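Amidase, hydantoinase/carbamoylase family (Burkholderia vietnamiensis, PDB 5I4M) probably hydrolyses N-carbamoyl-L-amino acids as a dizinc hydrolase of the peptidase M20 family. Local coordinates at residues M87-R92 with R128-H133; A206-H211 with L426-E431. All blocks are in the same frame, centred on the assembly; numbering follows the deposited sequence.

Both contacts pack a helix against the central sheet of the zinc-binding catalytic domain, and their centres lie about 13 Å apart. Contact 1 joins strand 85-89 to the end of helix 117-132; contact 2 joins strand 206-212 to the end of helix 411-429. The two helix ends meet directly, Leu130 CD2 lying 3.8 Å from Leu426 CD2, so the two contacts touch through these leucines. Contact 1 is remote from the metals. In contact 2 the strand runs from the helix-packed Ala206 and Phe208 to His211, which binds one zinc ion with His104 and Asp115 and touches the bound 3-phosphoglyceric acid.

Contact 1. Residues M87-R92 with R128-H133; sequences MRRAGR and RSLNDH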
# COMPACT_ATOMS: atom_id res chain seq x y z
N MET A 87 25.25 -3.63 28.57
CA MET A 87 26.10 -4.75 28.96
C MET A 87 27.43 -4.18 29.42
O MET A 87 28.19 -3.64 28.60
CB MET A 87 26.24 -5.73 27.80
CG MET A 87 24.93 -6.40 27.42
SD MET A 87 24.83 -7.02 25.72
CE MET A 87 24.39 -5.53 24.82
N ARG A 88 27.71 -4.28 30.71
CA ARG A 88 28.76 -3.51 31.36
C ARG A 88 29.91 -4.41 31.80
O ARG A 88 29.70 -5.41 32.50
CB ARG A 88 28.19 -2.77 32.57
CG ARG A 88 29.19 -1.99 33.39
CD ARG A 88 28.42 -1.20 34.43
NE ARG A 88 29.27 -0.54 35.41
CZ ARG A 88 29.55 0.76 35.41
NH1 ARG A 88 29.04 1.57 34.46
NH2 ARG A 88 30.33 1.26 36.36
N ARG A 89 31.13 -4.04 31.42
CA ARG A 89 32.35 -4.68 31.91
C ARG A 89 33.01 -3.74 32.91
O ARG A 89 33.45 -2.64 32.54
CB ARG A 89 33.31 -5.01 30.76
CG ARG A 89 34.59 -5.75 31.19
CD ARG A 89 35.54 -5.92 30.01
NE ARG A 89 36.65 -6.83 30.27
CZ ARG A 89 37.85 -6.46 30.71
NH1 ARG A 89 38.11 -5.18 30.98
NH2 ARG A 89 38.79 -7.38 30.88
N ALA A 90 33.08 -4.17 34.17
CA ALA A 90 33.59 -3.31 35.24
C ALA A 90 34.98 -2.77 34.92
O ALA A 90 35.80 -3.44 34.28
CB ALA A 90 33.64 -4.09 36.56
N GLY A 91 35.25 -1.55 35.38
CA GLY A 91 36.58 -0.99 35.36
C GLY A 91 37.22 -1.02 36.74
O GLY A 91 36.65 -1.50 37.71
N ARG A 92 38.45 -0.49 36.80
CA ARG A 92 39.15 -0.43 38.08
C ARG A 92 38.44 0.52 39.05
O ARG A 92 38.41 0.27 40.26
CB ARG A 92 40.60 0.00 37.87
CG ARG A 92 41.46 -0.08 39.13
CD ARG A 92 42.82 0.60 38.95
NE ARG A 92 42.73 2.05 38.91
CZ ARG A 92 42.70 2.83 39.99
NH1 ARG A 92 42.75 2.30 41.20
NH2 ARG A 92 42.60 4.15 39.85
N ARG A 128 35.24 -9.27 24.74
CA ARG A 128 35.91 -10.57 24.76
C ARG A 128 37.42 -10.40 24.58
O ARG A 128 38.21 -11.15 25.18
CB ARG A 128 35.34 -11.48 23.67
CG ARG A 128 33.90 -11.89 23.91
CD ARG A 128 33.37 -12.66 22.72
NE ARG A 128 32.18 -13.45 23.04
CZ ARG A 128 31.36 -13.99 22.14
NH1 ARG A 128 31.59 -13.82 20.84
NH2 ARG A 128 30.31 -14.71 22.53
N SER A 129 37.83 -9.44 23.76
CA SER A 129 39.25 -9.23 23.53
C SER A 129 39.94 -8.64 24.75
O SER A 129 41.09 -8.97 25.04
CB SER A 129 39.45 -8.35 22.30
OG SER A 129 39.17 -9.08 21.12
N LEU A 130 39.25 -7.75 25.47
CA LEU A 130 39.80 -7.28 26.73
C LEU A 130 39.95 -8.43 27.72
O LEU A 130 40.92 -8.47 28.48
CB LEU A 130 38.91 -6.19 27.33
CG LEU A 130 38.71 -4.90 26.53
CD1 LEU A 130 37.63 -4.06 27.18
CD2 LEU A 130 40.01 -4.14 26.44
N ASN A 131 39.00 -9.36 27.73
CA ASN A 131 39.16 -10.54 28.58
C ASN A 131 40.33 -11.40 28.11
O ASN A 131 41.16 -11.83 28.93
CB ASN A 131 37.87 -11.36 28.59
CG ASN A 131 36.72 -10.62 29.23
OD1 ASN A 131 36.92 -9.64 29.93
ND2 ASN A 131 35.50 -11.10 29.00
N ASP A 132 40.41 -11.67 26.81
CA ASP A 132 41.48 -12.52 26.28
C ASP A 132 42.85 -11.99 26.67
O ASP A 132 43.75 -12.77 27.00
CB ASP A 132 41.37 -12.61 24.76
CG ASP A 132 40.21 -13.46 24.30
OD1 ASP A 132 39.60 -14.14 25.14
OD2 ASP A 132 39.91 -13.43 23.09
N HIS A 133 43.03 -10.68 26.64
CA HIS A 133 44.32 -10.07 26.91
C HIS A 133 44.48 -9.67 28.37
O HIS A 133 45.52 -9.09 28.72
CB HIS A 133 44.54 -8.87 26.00
CG HIS A 133 44.75 -9.24 24.56
ND1 HIS A 133 43.74 -9.20 23.63
CD2 HIS A 133 45.86 -9.66 23.91
CE1 HIS A 133 44.22 -9.59 22.46
NE2 HIS A 133 45.50 -9.87 22.60
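Arg89 grips the side-chain oxygen of Asn131 with two nitrogens, tying the end of strand 85-89 to the last turn of helix 117-132 in the alpha/beta catalytic domain of the M20 fold. NE donates to Asn131 OD1 at 2.8 Å with an N-H...O angle of 158°, and NH2 reaches the same OD1 at 3.1 Å along a more bent line. The acceptor lies in the guanidinium plane, although the amide itself is turned 35° from that plane. This side-on fork restrains rotation of the arginine end group. Its reach comes from an extended chain, with CG anti to the backbone N (chi1 -177°). NH2 also donates to Ile135 O beyond the helix, while Asn131 ND2 donates to Ala73 O, so each flat group is held by a second partner. Arg89 therefore joins the strand to both the helix end and the segment following it.

Outside the polar fork, Leu130 packs across the arginine. Its CD1 is 4.0 Å from the CD of Arg89, beside the aliphatic chain, and its CB sits over the centre of one guanidinium face, 3.6 Å from Arg89 CZ.

Contact 2. Residues A206-H211 with L426-E431; sequences AAFELH and LSRACE. With ZN (zinc ion), chain C.
Ala206 and Phe208 meet Arg428 in a buried, largely apolar strand-helix contact of the alpha/beta catalytic domain of the M20 fold, where strand 206-212 of the central sheet packs against the end of helix 411-429. No hydrogen bond joins the two segments; the contact is made mainly by the aliphatic carbons of the bent Arg428 chain. Arg428 CG approaches the rim of the Phe208 ring near its plane, 3.7 Å from Phe208 CZ and equally close to CE2. The next carbon, Arg428 CD, lies 3.8 Å from the CB of Ala206. Phe208 and Arg428 cross at about a right angle, with ring and guanidinium planes 72° apart. Because CG and CD are the atoms that reach Phe208 CZ and CE2, the aromatic meets the methylenes and does not stack on the charged group. Leu421, Ala424 and Met425 of the same helix also touch Phe208.

Bends at chi2 (-124°) and chi3 (51°) carry the guanidinium round to Glu431, just beyond the helix. The salt bridge is side-on: NE donates to Glu431 OE2 at 3.0 Å from above the carboxylate plane, and NH2 meets the syn lone pair of OE1 at 3.2 Å. OE1 also accepts from His205 NE2, next to the strand, so the carboxylate links the residues after the helix to the start of the strand.

At the other end of segment 206-211, the strand delivers a ligand to the active site. His211, also in contact with the ring of His379, shares its zinc ion with His104 and Asp115; its NE2 binds the metal at 2.2 Å, and water 1 coordinates the same ion.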
# COMPACT_ATOMS: atom_id res chain seq x y z
N ALA A 206 32.77 8.71 27.30
CA ALA A 206 32.95 8.82 25.86
C ALA A 206 32.13 7.72 25.21
O ALA A 206 31.80 6.71 25.85
CB ALA A 206 34.42 8.70 25.45
N ALA A 207 31.80 7.91 23.94
CA ALA A 207 31.00 6.95 23.19
C ALA A 207 31.57 6.81 21.79
O ALA A 207 32.01 7.80 21.19
CB ALA A 207 29.53 7.37 23.13
N PHE A 208 31.59 5.58 21.27
CA PHE A 208 32.00 5.30 19.91
C PHE A 208 31.01 4.31 19.32
O PHE A 208 30.62 3.35 19.99
CB PHE A 208 33.41 4.69 19.83
CG PHE A 208 34.50 5.58 20.33
CD1 PHE A 208 35.15 6.45 19.48
CD2 PHE A 208 34.89 5.53 21.66
CE1 PHE A 208 36.17 7.28 19.95
CE2 PHE A 208 35.91 6.33 22.13
CZ PHE A 208 36.55 7.22 21.27
N GLU A 209 30.61 4.52 18.07
CA GLU A 209 29.79 3.54 17.36
C GLU A 209 30.50 3.11 16.07
O GLU A 209 30.92 3.95 15.27
CB GLU A 209 28.39 4.08 17.05
CG GLU A 209 27.52 3.10 16.23
CD GLU A 209 26.06 3.51 16.18
OE1 GLU A 209 25.73 4.56 16.76
OE2 GLU A 209 25.23 2.77 15.58
N LEU A 210 30.62 1.81 15.90
CA LEU A 210 31.18 1.19 14.70
C LEU A 210 30.03 0.81 13.77
O LEU A 210 29.04 0.22 14.21
CB LEU A 210 32.00 -0.04 15.12
CG LEU A 210 32.47 -1.02 14.05
CD1 LEU A 210 33.44 -0.35 13.10
CD2 LEU A 210 33.10 -2.24 14.73
N HIS A 211 30.15 1.16 12.49
CA HIS A 211 29.04 0.94 11.56
C HIS A 211 29.58 0.80 10.14
O HIS A 211 30.64 1.34 9.82
CB HIS A 211 28.05 2.11 11.62
CG HIS A 211 26.65 1.76 11.24
ND1 HIS A 211 26.26 1.53 9.93
CD2 HIS A 211 25.53 1.62 11.99
CE1 HIS A 211 24.96 1.27 9.90
NE2 HIS A 211 24.50 1.32 11.14
N LEU A 426 39.88 1.75 24.09
CA LEU A 426 40.96 1.59 25.07
C LEU A 426 41.61 2.93 25.39
O LEU A 426 41.91 3.22 26.55
CB LEU A 426 42.01 0.62 24.55
CG LEU A 426 41.89 -0.83 24.98
CD1 LEU A 426 42.97 -1.64 24.29
CD2 LEU A 426 42.00 -0.93 26.50
N SER A 427 41.84 3.74 24.36
CA SER A 427 42.48 5.03 24.57
C SER A 427 41.71 5.87 25.59
O SER A 427 42.31 6.48 26.48
CB SER A 427 42.59 5.76 23.24
OG SER A 427 43.27 6.99 23.39
N ARG A 428 40.39 5.89 25.49
CA ARG A 428 39.62 6.72 26.41
C ARG A 428 39.32 6.02 27.73
O ARG A 428 39.26 6.68 28.78
CB ARG A 428 38.32 7.16 25.74
CG ARG A 428 38.57 7.74 24.35
CD ARG A 428 38.02 9.12 24.20
NE ARG A 428 38.44 10.01 25.27
CZ ARG A 428 37.92 11.22 25.47
NH1 ARG A 428 36.96 11.68 24.67
NH2 ARG A 428 38.34 11.98 26.47
N ALA A 429 39.14 4.70 27.72
CA ALA A 429 38.77 3.99 28.94
C ALA A 429 39.95 3.84 29.89
O ALA A 429 39.74 3.54 31.07
CB ALA A 429 38.19 2.61 28.60
N CYS A 430 41.17 4.06 29.41
CA CYS A 430 42.35 3.98 30.25
C CYS A 430 42.83 5.35 30.71
O CYS A 430 43.89 5.45 31.33
CB CYS A 430 43.46 3.24 29.51
SG CYS A 430 43.13 1.46 29.43
N GLU A 431 42.09 6.41 30.42
CA GLU A 431 42.41 7.71 30.99
C GLU A 431 42.17 7.66 32.49
O GLU A 431 41.14 7.14 32.93
CB GLU A 431 41.56 8.80 30.34
CG GLU A 431 41.85 8.97 28.85
CD GLU A 431 40.88 9.89 28.13
OE1 GLU A 431 40.00 10.50 28.79
OE2 GLU A 431 40.98 10.00 26.89
ZN ZN C . 22.27 1.47 11.36
O HOH W 1 22.60 3.01 12.87